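Side-chain contacts in probable CoA-transferase alpha subunit (Rhodococcus jostii, PDB 6COJ), which probably acts with a partner chain as a CoA-transferase-family enzyme on acyl-CoA thioesters, binding here a CoA thioester whose acyl part carries a spiro-lactone: residues T63-G68 with D204-A209; A84-V89 with P99-A104; A111-D116 with G149-T154. The protein carries 1 engineered substitution. All coordinates share one frame; numbering follows the deposited sequence. Where two conformers were deposited one is given.

Contact 1 of 3, residues T63-G68 with D204-A209; sequences TVVTYG and DLYCAA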
loop_
_atom_site.group_PDB
_atom_site.type_symbol
_atom_site.label_atom_id
_atom_site.label_comp_id
_atom_site.label_asym_id
_atom_site.label_seq_id
_atom_site.Cartn_x
_atom_site.Cartn_y
_atom_site.Cartn_z
ATOM N N THR A 63 -12.865 -18.978 13.588
ATOM C CA THR A 63 -11.985 -17.908 14.019
ATOM C C THR A 63 -12.187 -16.788 13.009
ATOM O O THR A 63 -11.992 -16.999 11.810
ATOM C CB THR A 63 -10.535 -18.394 14.030
ATOM O OG1 THR A 63 -10.381 -19.399 15.043
ATOM C CG2 THR A 63 -9.579 -17.249 14.331
ATOM N N VAL A 64 -12.635 -15.626 13.475
ATOM C CA VAL A 64 -13.039 -14.532 12.592
ATOM C C VAL A 64 -12.027 -13.400 12.693
ATOM O O VAL A 64 -11.649 -12.993 13.799
ATOM C CB VAL A 64 -14.462 -14.037 12.912
ATOM C CG1 VAL A 64 -14.851 -12.914 11.957
ATOM C CG2 VAL A 64 -15.448 -15.172 12.782
ATOM N N VAL A 65 -11.601 -12.891 11.537
ATOM C CA VAL A 65 -10.710 -11.732 11.438
ATOM C C VAL A 65 -11.508 -10.634 10.751
ATOM O O VAL A 65 -11.965 -10.823 9.617
ATOM C CB VAL A 65 -9.443 -12.056 10.629
ATOM C CG1 VAL A 65 -8.560 -10.827 10.520
ATOM C CG2 VAL A 65 -8.678 -13.208 11.267
ATOM N N THR A 66 -11.693 -9.500 11.425
ATOM C CA THR A 66 -12.612 -8.515 10.864
ATOM C C THR A 66 -12.416 -7.158 11.524
ATOM O O THR A 66 -11.948 -7.062 12.660
ATOM C CB THR A 66 -14.065 -8.977 11.049
ATOM O OG1 THR A 66 -14.939 -8.089 10.335
ATOM C CG2 THR A 66 -14.451 -9.004 12.534
ATOM N N TYR A 67 -12.775 -6.112 10.783
ATOM C CA TYR A 67 -13.119 -4.824 11.374
ATOM C C TYR A 67 -14.602 -4.926 11.684
ATOM O O TYR A 67 -15.446 -4.742 10.804
ATOM C CB TYR A 67 -12.832 -3.701 10.390
ATOM C CG TYR A 67 -11.365 -3.382 10.208
ATOM C CD1 TYR A 67 -10.603 -2.880 11.266
ATOM C CD2 TYR A 67 -10.740 -3.561 8.974
ATOM C CE1 TYR A 67 -9.255 -2.548 11.084
ATOM C CE2 TYR A 67 -9.401 -3.224 8.785
ATOM C CZ TYR A 67 -8.667 -2.722 9.846
ATOM O OH TYR A 67 -7.343 -2.382 9.628
ATOM N N GLY A 68 -14.920 -5.254 12.935
ATOM C CA GLY A 68 -16.213 -5.851 13.240
ATOM C C GLY A 68 -17.397 -4.899 13.220
ATOM O O GLY A 68 -17.312 -3.728 13.585
ATOM N N ASP A 204 -9.463 -6.005 -0.818
ATOM C CA ASP A 204 -8.372 -6.599 -1.583
ATOM C C ASP A 204 -7.399 -7.337 -0.672
ATOM O O ASP A 204 -6.936 -8.433 -1.006
ATOM C CB ASP A 204 -7.648 -5.518 -2.395
ATOM C CG ASP A 204 -7.160 -4.366 -1.529
ATOM O OD1 ASP A 204 -7.875 -3.956 -0.596
ATOM O OD2 ASP A 204 -6.051 -3.843 -1.782
ATOM N N LEU A 205 -7.074 -6.750 0.485
ATOM C CA LEU A 205 -6.154 -7.404 1.410
ATOM C C LEU A 205 -6.744 -8.688 1.984
ATOM O O LEU A 205 -6.034 -9.688 2.137
ATOM C CB LEU A 205 -5.775 -6.456 2.546
ATOM C CG LEU A 205 -5.029 -5.179 2.159
ATOM C CD1 LEU A 205 -4.706 -4.340 3.387
ATOM C CD2 LEU A 205 -3.763 -5.547 1.425
ATOM N N TYR A 206 -8.037 -8.685 2.312
ATOM C CA TYR A 206 -8.661 -9.910 2.804
ATOM C C TYR A 206 -8.554 -11.019 1.769
ATOM O O TYR A 206 -8.200 -12.156 2.093
ATOM C CB TYR A 206 -10.123 -9.656 3.183
ATOM C CG TYR A 206 -10.319 -9.034 4.550
ATOM C CD1 TYR A 206 -10.139 -9.789 5.700
ATOM C CD2 TYR A 206 -10.674 -7.697 4.692
ATOM C CE1 TYR A 206 -10.319 -9.234 6.962
ATOM C CE2 TYR A 206 -10.854 -7.127 5.946
ATOM C CZ TYR A 206 -10.667 -7.906 7.071
ATOM O OH TYR A 206 -10.841 -7.359 8.314
ATOM N N CYS A 207 -8.837 -10.703 0.506
ATOM C CA CYS A 207 -8.714 -11.726 -0.527
ATOM C C CYS A 207 -7.273 -12.188 -0.677
ATOM O O CYS A 207 -7.010 -13.394 -0.785
ATOM C CB CYS A 207 -9.249 -11.202 -1.858
ATOM S SG CYS A 207 -11.046 -11.071 -1.880
ATOM N N ALA A 208 -6.326 -11.246 -0.663
ATOM C CA ALA A 208 -4.921 -11.601 -0.848
ATOM C C ALA A 208 -4.384 -12.440 0.305
ATOM O O ALA A 208 -3.412 -13.180 0.122
ATOM C CB ALA A 208 -4.075 -10.336 -1.033
ATOM N N ALA A 209 -4.988 -12.340 1.491
ATOM C CA ALA A 209 -4.532 -13.065 2.672
ATOM C C ALA A 209 -5.152 -14.452 2.809
ATOM O O ALA A 209 -4.788 -15.179 3.739
ATOM C CB ALA A 209 -4.853 -12.255 3.933
HETATM O O HOH W 1 -13.298 -6.003 7.909
#

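Contact 2 of 3, residues A84-V89 with P99-A104; sequences AYYGFV and PWFAKA. With F8G (S-{(3R,5R,9R)-1-[(2R,3S,4R,5R)-5-(6-amino-9H-purin-9-yl)-4-hydroxy-3-(phosphonooxy)tetrahydrofuran-2-yl]-3,5,9-trihydroxy-8,8-dimethyl-3,5-dioxido-10,14-dioxo-2,4,6-trioxa-11,15-diaza-3lambda~5~,5lambda~5~-diphosphaheptadecan-17-yl} (5R,10R)-7-hydroxy-10-methyl-2-oxo-1-oxaspiro[4.5]dec-6-ene-6-carbothioate (non-preferred name)), chain E.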
loop_
_atom_site.group_PDB
_atom_site.type_symbol
_atom_site.label_atom_id
_atom_site.label_comp_id
_atom_site.label_asym_id
_atom_site.label_seq_id
_atom_site.Cartn_x
_atom_site.Cartn_y
_atom_site.Cartn_z
ATOM N N ALA A 84 -11.788 -14.445 17.941
ATOM C CA ALA A 84 -11.981 -13.282 17.085
ATOM C C ALA A 84 -10.761 -12.381 17.140
ATOM O O ALA A 84 -10.291 -12.035 18.228
ATOM C CB ALA A 84 -13.247 -12.503 17.481
ATOM N N TYR A 85 -10.263 -12.009 15.959
ATOM C CA TYR A 85 -9.200 -11.031 15.775
ATOM C C TYR A 85 -9.843 -9.792 15.166
ATOM O O TYR A 85 -10.404 -9.872 14.072
ATOM C CB TYR A 85 -8.171 -11.576 14.782
ATOM C CG TYR A 85 -7.348 -12.755 15.260
ATOM C CD1 TYR A 85 -7.886 -14.035 15.319
ATOM C CD2 TYR A 85 -6.022 -12.584 15.638
ATOM C CE1 TYR A 85 -7.127 -15.113 15.756
ATOM C CE2 TYR A 85 -5.254 -13.658 16.069
ATOM C CZ TYR A 85 -5.818 -14.920 16.125
ATOM O OH TYR A 85 -5.081 -16.001 16.548
ATOM N N TYR A 86 -9.755 -8.648 15.851
ATOM C CA TYR A 86 -10.466 -7.466 15.361
ATOM C C TYR A 86 -9.798 -6.208 15.887
ATOM O O TYR A 86 -9.167 -6.221 16.950
ATOM C CB TYR A 86 -11.953 -7.482 15.790
ATOM C CG TYR A 86 -12.125 -7.612 17.293
ATOM C CD1 TYR A 86 -12.191 -8.859 17.899
ATOM C CD2 TYR A 86 -12.162 -6.484 18.108
ATOM C CE1 TYR A 86 -12.317 -8.985 19.275
ATOM C CE2 TYR A 86 -12.269 -6.601 19.485
ATOM C CZ TYR A 86 -12.334 -7.847 20.056
ATOM O OH TYR A 86 -12.449 -7.973 21.419
ATOM N N GLY A 87 -9.977 -5.114 15.142
ATOM C CA GLY A 87 -9.473 -3.819 15.553
ATOM C C GLY A 87 -10.506 -3.040 16.335
ATOM O O GLY A 87 -10.171 -2.129 17.097
ATOM N N PHE A 88 -11.772 -3.396 16.142
ATOM C CA PHE A 88 -12.888 -2.802 16.866
ATOM C C PHE A 88 -14.123 -3.609 16.507
ATOM O O PHE A 88 -14.097 -4.441 15.598
ATOM C CB PHE A 88 -13.101 -1.336 16.460
ATOM C CG PHE A 88 -13.457 -1.155 15.008
ATOM C CD1 PHE A 88 -14.779 -1.260 14.584
ATOM C CD2 PHE A 88 -12.474 -0.862 14.065
ATOM C CE1 PHE A 88 -15.115 -1.108 13.245
ATOM C CE2 PHE A 88 -12.809 -0.690 12.727
ATOM C CZ PHE A 88 -14.124 -0.813 12.321
ATOM N N VAL A 89 -15.210 -3.349 17.227
ATOM C CA VAL A 89 -16.542 -3.767 16.801
ATOM C C VAL A 89 -17.459 -2.565 16.965
ATOM O O VAL A 89 -17.570 -2.013 18.066
ATOM C CB VAL A 89 -17.081 -4.969 17.599
ATOM C CG1 VAL A 89 -18.475 -5.348 17.083
ATOM C CG2 VAL A 89 -16.117 -6.156 17.494
ATOM N N PRO A 99 -24.796 -5.449 20.213
ATOM C CA PRO A 99 -25.254 -6.117 21.441
ATOM C C PRO A 99 -24.998 -7.609 21.451
ATOM O O PRO A 99 -24.912 -8.195 22.536
ATOM C CB PRO A 99 -26.758 -5.808 21.464
ATOM C CG PRO A 99 -27.118 -5.665 19.997
ATOM C CD PRO A 99 -25.909 -5.000 19.360
ATOM N N TRP A 100 -24.885 -8.251 20.287
ATOM C CA TRP A 100 -24.593 -9.680 20.284
ATOM C C TRP A 100 -23.118 -9.952 20.532
ATOM O O TRP A 100 -22.765 -10.892 21.255
ATOM C CB TRP A 100 -25.062 -10.327 18.983
ATOM C CG TRP A 100 -26.514 -10.678 18.995
ATOM C CD1 TRP A 100 -27.504 -10.124 18.235
ATOM C CD2 TRP A 100 -27.147 -11.653 19.829
ATOM N NE1 TRP A 100 -28.716 -10.702 18.539
ATOM C CE2 TRP A 100 -28.522 -11.647 19.513
ATOM C CE3 TRP A 100 -26.681 -12.545 20.802
ATOM C CZ2 TRP A 100 -29.438 -12.493 20.139
ATOM C CZ3 TRP A 100 -27.589 -13.379 21.427
ATOM C CH2 TRP A 100 -28.950 -13.351 21.092
ATOM N N PHE A 101 -22.238 -9.143 19.943
ATOM C CA PHE A 101 -20.835 -9.211 20.328
ATOM C C PHE A 101 -20.670 -8.937 21.822
ATOM O O PHE A 101 -19.936 -9.650 22.517
ATOM C CB PHE A 101 -20.039 -8.220 19.482
ATOM C CG PHE A 101 -18.602 -8.095 19.887
ATOM C CD1 PHE A 101 -17.711 -9.138 19.673
ATOM C CD2 PHE A 101 -18.142 -6.937 20.483
ATOM C CE1 PHE A 101 -16.381 -9.021 20.041
ATOM C CE2 PHE A 101 -16.806 -6.810 20.854
ATOM C CZ PHE A 101 -15.929 -7.857 20.631
ATOM N N ALA A 102 -21.364 -7.921 22.344
ATOM C CA ALA A 102 -21.264 -7.623 23.772
ATOM C C ALA A 102 -21.707 -8.808 24.621
ATOM O O ALA A 102 -21.068 -9.132 25.627
ATOM C CB ALA A 102 -22.094 -6.381 24.114
ATOM N N LYS A 103 -22.799 -9.468 24.229
ATOM C CA LYS A 103 -23.278 -10.610 25.000
ATOM C C LYS A 103 -22.270 -11.752 24.985
ATOM O O LYS A 103 -22.020 -12.377 26.023
ATOM C CB LYS A 103 -24.645 -11.060 24.486
ATOM C CG LYS A 103 -25.777 -10.158 24.956
ATOM C CD LYS A 103 -27.008 -10.251 24.062
ATOM C CE LYS A 103 -28.064 -11.171 24.643
ATOM N NZ LYS A 103 -27.584 -12.573 24.747
ATOM N N ALA A 104 -21.674 -12.038 23.826
ATOM C CA ALA A 104 -20.670 -13.095 23.763
ATOM C C ALA A 104 -19.456 -12.753 24.620
ATOM O O ALA A 104 -18.876 -13.633 25.270
ATOM C CB ALA A 104 -20.260 -13.347 22.313
HETATM C C4 F8G E . -19.957 -0.200 34.053
HETATM C C5 F8G E . -18.648 -0.261 34.717
HETATM C C6 F8G E . -18.126 -1.593 35.107
HETATM C C8 F8G E . -19.158 1.817 34.262
HETATM N N1 F8G E . -18.863 -2.696 34.839
HETATM N N3 F8G E . -20.658 -1.332 33.808
HETATM C "C1'" F8G E . -21.422 1.567 33.137
HETATM C C2 F8G E . -20.175 -2.666 34.178
HETATM C "C2'" F8G E . -21.996 2.864 33.671
HETATM C "C3'" F8G E . -22.672 3.414 32.436
HETATM C "C4'" F8G E . -21.718 3.037 31.333
HETATM C "C5'" F8G E . -20.700 4.139 31.136
HETATM C CAA F8G E . -7.125 6.374 13.642
HETATM C CAB F8G E . -8.160 6.654 14.702
HETATM C CAC F8G E . -9.292 5.932 14.838
HETATM C CAD F8G E . -9.787 5.033 13.715
HETATM C CAE F8G E . -8.896 5.149 12.481
HETATM C CAF F8G E . -7.432 5.110 12.867
HETATM C CAG F8G E . -10.038 5.957 16.108
HETATM C CAI F8G E . -9.174 4.061 11.455
HETATM C CAK F8G E . -11.264 5.235 13.317
HETATM C CAL F8G E . -12.052 3.963 13.675
HETATM C CAM F8G E . -10.983 3.083 14.273
HETATM C CAQ F8G E . -10.819 6.487 18.664
HETATM C CAR F8G E . -12.101 7.264 18.423
HETATM C CAT F8G E . -13.339 7.485 20.486
HETATM C CAU F8G E . -14.617 7.100 21.208
HETATM C CAV F8G E . -14.558 7.306 22.717
HETATM C CAX F8G E . -16.738 7.933 23.513
HETATM C CAY F8G E . -18.010 7.556 24.228
HETATM C CAZ F8G E . -18.057 8.115 25.656
HETATM C CBA F8G E . -19.264 7.531 26.374
HETATM C CBM F8G E . -16.798 7.695 26.401
HETATM C CBN F8G E . -18.192 9.632 25.669
HETATM N N6 F8G E . -16.924 -1.706 35.722
HETATM N N7 F8G E . -18.213 1.012 34.815
HETATM N N9 F8G E . -20.199 1.087 33.822
HETATM N NAS F8G E . -13.154 6.864 19.326
HETATM N NAW F8G E . -15.833 6.976 23.338
HETATM O "O2'" F8G E . -22.932 2.646 34.730
HETATM O "O3'" F8G E . -23.856 2.683 32.169
HETATM O "O4'" F8G E . -21.063 1.854 31.785
HETATM O "O5'" F8G E . -21.372 5.297 30.650
HETATM O OAH F8G E . -7.914 7.590 15.435
HETATM O OAJ F8G E . -11.022 5.238 16.230
HETATM O OAN F8G E . -11.114 1.988 14.776
HETATM O OAO F8G E . -9.687 3.698 14.195
HETATM O OBB F8G E . -19.136 6.120 26.291
HETATM O OBD F8G E . -20.115 5.116 28.468
HETATM O OBJ F8G E . -12.547 8.308 20.925
HETATM O OBK F8G E . -16.547 9.065 23.094
HETATM O OBL F8G E . -19.146 8.032 23.490
HETATM O OBO F8G E . -20.015 3.770 26.402
HETATM O OBP F8G E . -21.659 5.656 26.424
HETATM O OBQ F8G E . -21.467 7.257 28.994
HETATM O OBR F8G E . -19.364 6.759 30.258
HETATM O OCI F8G E . -26.372 2.408 32.067
HETATM O OCJ F8G E . -25.296 3.430 34.057
HETATM O OCK F8G E . -25.374 4.676 31.897
HETATM P PBC F8G E . -20.299 5.173 26.870
HETATM P PBE F8G E . -20.581 6.182 29.575
HETATM P PCH F8G E . -25.272 3.319 32.553
HETATM S SAP F8G E . -9.628 6.907 17.431
#

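Contact 3 of 3, residues A111-D116 with G149-T154; sequences AVREMD and GDELRT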
loop_
_atom_site.group_PDB
_atom_site.type_symbol
_atom_site.label_atom_id
_atom_site.label_comp_id
_atom_site.label_asym_id
_atom_site.label_seq_id
_atom_site.Cartn_x
_atom_site.Cartn_y
_atom_site.Cartn_z
ATOM N N ALA A 111 -12.738 -16.238 22.642
ATOM C CA ALA A 111 -11.387 -15.808 22.965
ATOM C C ALA A 111 -11.054 -14.682 22.003
ATOM O O ALA A 111 -11.285 -14.811 20.798
ATOM C CB ALA A 111 -10.404 -16.961 22.768
ATOM N N VAL A 112 -10.551 -13.569 22.520
ATOM C CA VAL A 112 -10.304 -12.403 21.674
ATOM C C VAL A 112 -8.815 -12.149 21.508
ATOM O O VAL A 112 -8.032 -12.257 22.462
ATOM C CB VAL A 112 -11.058 -11.125 22.103
ATOM C CG1 VAL A 112 -12.574 -11.371 22.134
ATOM C CG2 VAL A 112 -10.564 -10.615 23.442
ATOM N N ARG A 113 -8.433 -11.814 20.275
ATOM C CA ARG A 113 -7.136 -11.209 19.997
ATOM C C ARG A 113 -7.397 -9.806 19.467
ATOM O O ARG A 113 -7.133 -9.485 18.297
ATOM C CB ARG A 113 -6.323 -12.071 19.039
ATOM C CG ARG A 113 -5.994 -13.451 19.597
ATOM C CD ARG A 113 -5.099 -13.389 20.851
ATOM N NE ARG A 113 -4.826 -14.727 21.364
ATOM C CZ ARG A 113 -5.560 -15.332 22.291
ATOM N NH1 ARG A 113 -6.596 -14.704 22.831
ATOM N NH2 ARG A 113 -5.242 -16.559 22.680
ATOM N N GLU A 114 -7.951 -8.979 20.346
ATOM C CA GLU A 114 -8.216 -7.582 20.056
ATOM C C GLU A 114 -6.895 -6.871 19.791
ATOM O O GLU A 114 -5.872 -7.169 20.418
ATOM C CB GLU A 114 -8.930 -6.987 21.275
ATOM C CG GLU A 114 -9.357 -5.545 21.122
ATOM C CD GLU A 114 -10.281 -5.105 22.236
ATOM O OE1 GLU A 114 -11.210 -5.865 22.569
ATOM O OE2 GLU A 114 -10.069 -4.007 22.789
ATOM N N MET A 115 -6.908 -5.941 18.840
ATOM C CA MET A 115 -5.666 -5.296 18.440
ATOM C C MET A 115 -5.956 -3.890 17.951
ATOM O O MET A 115 -7.098 -3.538 17.648
ATOM C CB MET A 115 -4.953 -6.108 17.354
ATOM C CG MET A 115 -5.671 -6.105 16.012
ATOM S SD MET A 115 -4.898 -7.214 14.809
ATOM C CE MET A 115 -5.979 -8.647 14.939
ATOM N N ASP A 116 -4.905 -3.073 17.876
ATOM C CA ASP A 116 -5.066 -1.754 17.276
ATOM C C ASP A 116 -5.572 -1.895 15.840
ATOM O O ASP A 116 -5.221 -2.840 15.131
ATOM C CB ASP A 116 -3.738 -0.999 17.293
ATOM C CG ASP A 116 -3.814 0.307 16.540
ATOM O OD1 ASP A 116 -4.243 1.322 17.138
ATOM O OD2 ASP A 116 -3.463 0.311 15.344
ATOM N N GLY A 149 -0.857 -12.092 24.825
ATOM C CA GLY A 149 0.211 -12.830 25.482
ATOM C C GLY A 149 1.320 -13.210 24.519
ATOM O O GLY A 149 1.735 -12.414 23.664
ATOM N N ASP A 150 1.785 -14.460 24.625
ATOM C CA ASP A 150 2.936 -14.907 23.847
ATOM C C ASP A 150 2.621 -15.117 22.369
ATOM O O ASP A 150 3.544 -15.400 21.595
ATOM C CB ASP A 150 3.557 -16.167 24.463
ATOM C CG ASP A 150 4.941 -16.471 23.901
ATOM O OD1 ASP A 150 5.788 -15.547 23.871
ATOM O OD2 ASP A 150 5.179 -17.626 23.484
ATOM N N GLU A 151 1.361 -14.989 21.955
ATOM C CA GLU A 151 1.043 -15.007 20.530
ATOM C C GLU A 151 1.532 -13.746 19.822
ATOM O O GLU A 151 1.658 -13.748 18.592
ATOM C CB GLU A 151 -0.466 -15.192 20.321
ATOM C CG GLU A 151 -0.846 -15.526 18.879
ATOM C CD GLU A 151 -2.330 -15.752 18.655
ATOM O OE1 GLU A 151 -3.068 -16.065 19.620
ATOM O OE2 GLU A 151 -2.751 -15.621 17.488
ATOM N N LEU A 152 1.792 -12.667 20.564
ATOM C CA LEU A 152 2.280 -11.408 20.004
ATOM C C LEU A 152 3.646 -11.130 20.610
ATOM O O LEU A 152 3.756 -10.859 21.809
ATOM C CB LEU A 152 1.311 -10.263 20.300
ATOM C CG LEU A 152 1.618 -8.934 19.603
ATOM C CD1 LEU A 152 1.479 -9.082 18.094
ATOM C CD2 LEU A 152 0.688 -7.858 20.129
ATOM N N ARG A 153 4.682 -11.199 19.778
ATOM C CA ARG A 153 6.064 -10.992 20.183
ATOM C C ARG A 153 6.607 -9.717 19.551
ATOM O O ARG A 153 6.011 -9.142 18.643
ATOM C CB ARG A 153 6.921 -12.206 19.792
ATOM C CG ARG A 153 6.495 -13.487 20.500
ATOM C CD ARG A 153 7.165 -14.725 19.938
ATOM N NE ARG A 153 6.760 -15.895 20.720
ATOM C CZ ARG A 153 7.043 -17.160 20.415
ATOM N NH1 ARG A 153 7.737 -17.453 19.325
ATOM N NH2 ARG A 153 6.621 -18.138 21.206
ATOM N N THR A 154 7.761 -9.275 20.045
ATOM C CA THR A 154 8.435 -8.118 19.476
ATOM C C THR A 154 9.548 -8.556 18.534
ATOM O O THR A 154 9.930 -9.725 18.471
ATOM C CB THR A 154 9.014 -7.217 20.564
ATOM O OG1 THR A 154 9.960 -7.957 21.351
ATOM C CG2 THR A 154 7.909 -6.692 21.463
HETATM O O HOH W 2 -2.812 -17.564 21.818
#

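Contact 1 of 3, residues T63-G68 with D204-A209
Val-65 and Tyr-206 mark the closest approach of the two backbones, their CA atoms lying 9.1 Å apart, a gap bridged by the tyrosine ring. Residues 63-65 belong to strand 62-65 of the parallel Rossmann-like sheet that this family shares, and the chain turns a corner at Thr-66 and Tyr-67. Residues 204-208 are helical, and one side chain of this helix, that of Tyr-206, makes all the contacts with 63-68. The phenol extends toward the corner with CG anti to its own carbonyl carbon (chi1 -81°), which brings one ring side along Val-65 and the hydroxyl end onto the turn. Tyr-206 CE1 rests 3.5 Å from Val-65 O, while the methyl CG1 of Val-65 stays looser, 4.3 Å from Tyr-206 CE1. Further out, Tyr-206 OH packs against the backbone of Thr-66, 3.3 Å from its CA. Leu-177 of strand 177-184, two places along the same sheet from 62-65, and Leu-124 of helix 117-128 also touch the Tyr-206 side chain.

The side chain of Tyr-67 leaves the corner obliquely to that of Tyr-206, and its CD2 comes within 3.9 Å of Tyr-206 OH. Its own hydroxyl is engaged by the carbonyl oxygen of Ala-117, and its ring meets those of Trp-41 and Phe-202. Trp-41 and Ala-117 line the pocket of the bound thioester, and the Tyr-67 side chain is about 6 Å from the ligand, consistent with a second-shell place. A water joins the backbone of the corner to the Tyr-206 phenol: it accepts from Tyr-67 N at 2.9 Å and from Tyr-206 OH at 2.8 Å.

Contact 2 of 3, residues A84-V89 with P99-A104
The ring of Phe-101 drives its edge into the face of Tyr-86 in a T-shaped stack, with centroids 5.3 Å apart and planes at 82°. The leading atom is Phe-101 CZ, which lies 3.6 Å from Tyr-86 CZ. The phenol oxygen sits beside the same tip, near the plane of the phenylalanine ring, and is held by a hydrogen bond to Glu-114, so the Tyr-86 ring is tethered at its far end. Its first torsion of 56°, with CG between the backbone N and the carbonyl carbon, turns the ring from the strand toward the helix.

Val-89 closes the angle between the two rings. Its methyl CG2 stands over the middle of one face of Phe-101, 3.5 Å from the centroid and only 12° off the normal, a well-centred CH-pi contact. The same methyl lies above the rim of Tyr-86, on the face that receives Phe-101. Leu-72 of helix 70-77 packs on both Val-89 and Phe-101.

Between Tyr-86 and Val-89, both directed at the helix, Phe-88 points away, and its CD2 approaches the lactone carbonyl oxygen OAN of the bound thioester to 3.2 Å. After the corner at Gly-87, the adjacent Phe-88 and Val-89 thus point to different sides, one to the ligand pocket and one to the helix, within a beta-alpha-beta crossover of the Rossmann-like fold in which helix 99-106 connects the parallel strands 81-86 and 111-114.

Contact 3 of 3, residues A111-D116 with G149-T154
The guanidinium of Arg-113 meets Glu-151 at its edge, not over a face: carboxylate oxygen OE1 and a water both lie close to the guanidinium plane. The carboxylate is steeply inclined to it, the planes 67° apart, and OE1 is approached from above the carboxylate plane. This is therefore a single-point salt bridge and not a flat, two-pronged pairing. NE donates to Glu-151 OE1 over 2.8 Å with an N-H...O angle of 154°. The water then widens the grip, accepting from Arg-113 NH2 at 2.8 Å and donating to Glu-151 OE1 at 2.7 Å.

Arg-113 is bent at chi2 (-63°), so the chain doubles back along its own strand and NH1 can reach the carbonyl oxygen O of Val-112 at 2.9 Å. With that bond at one nitrogen and Glu-151 and the water at the other two, the guanidinium is fixed in its rotation. Glu-151 reaches across with an extended side chain from the short 3-10 turn that follows Gly-149, the first residue past helix 144-148, with positive phi. Close by, Arg-153 NH2 makes a nearly straight salt bridge of 2.7 Å to Asp-150 OD2 within the same segment.

Both carboxylate oxygens of Glu-151 are used: OE1 also pairs with Lys-83, and OE2 bonds to the hydroxyl of Tyr-85. Two cations on one oxygen would be expected to favour the ionised carboxylate, and the bridge links strand 111-114, outermost in the sheet within this chain, to the turn leading into strand 153-156 by charge rather than by apolar packing.

How the contacts relate
From the N terminus, contact 1 opens at strand 62-65 and spans the other two along the chain. Contact 2 opens on strand 81-86 and closes at helix 99-106 after a short connection; contact 3 then opens on strand 111-114 and closes beside strand 153-156. Contact 1 closes furthest along the chain, at helix 203-208. Contacts 2 and 3 are thus in series, both nested inside the loop of contact 1, and none cross. Their first segments lie on three neighbouring strands of the parallel sheet, where Val-64 O meets Tyr-85 N at 2.7 Å, a probable hydrogen bond. The second segments tie that sheet to two helices and to the turn before strand 153-156 of an antiparallel sheet.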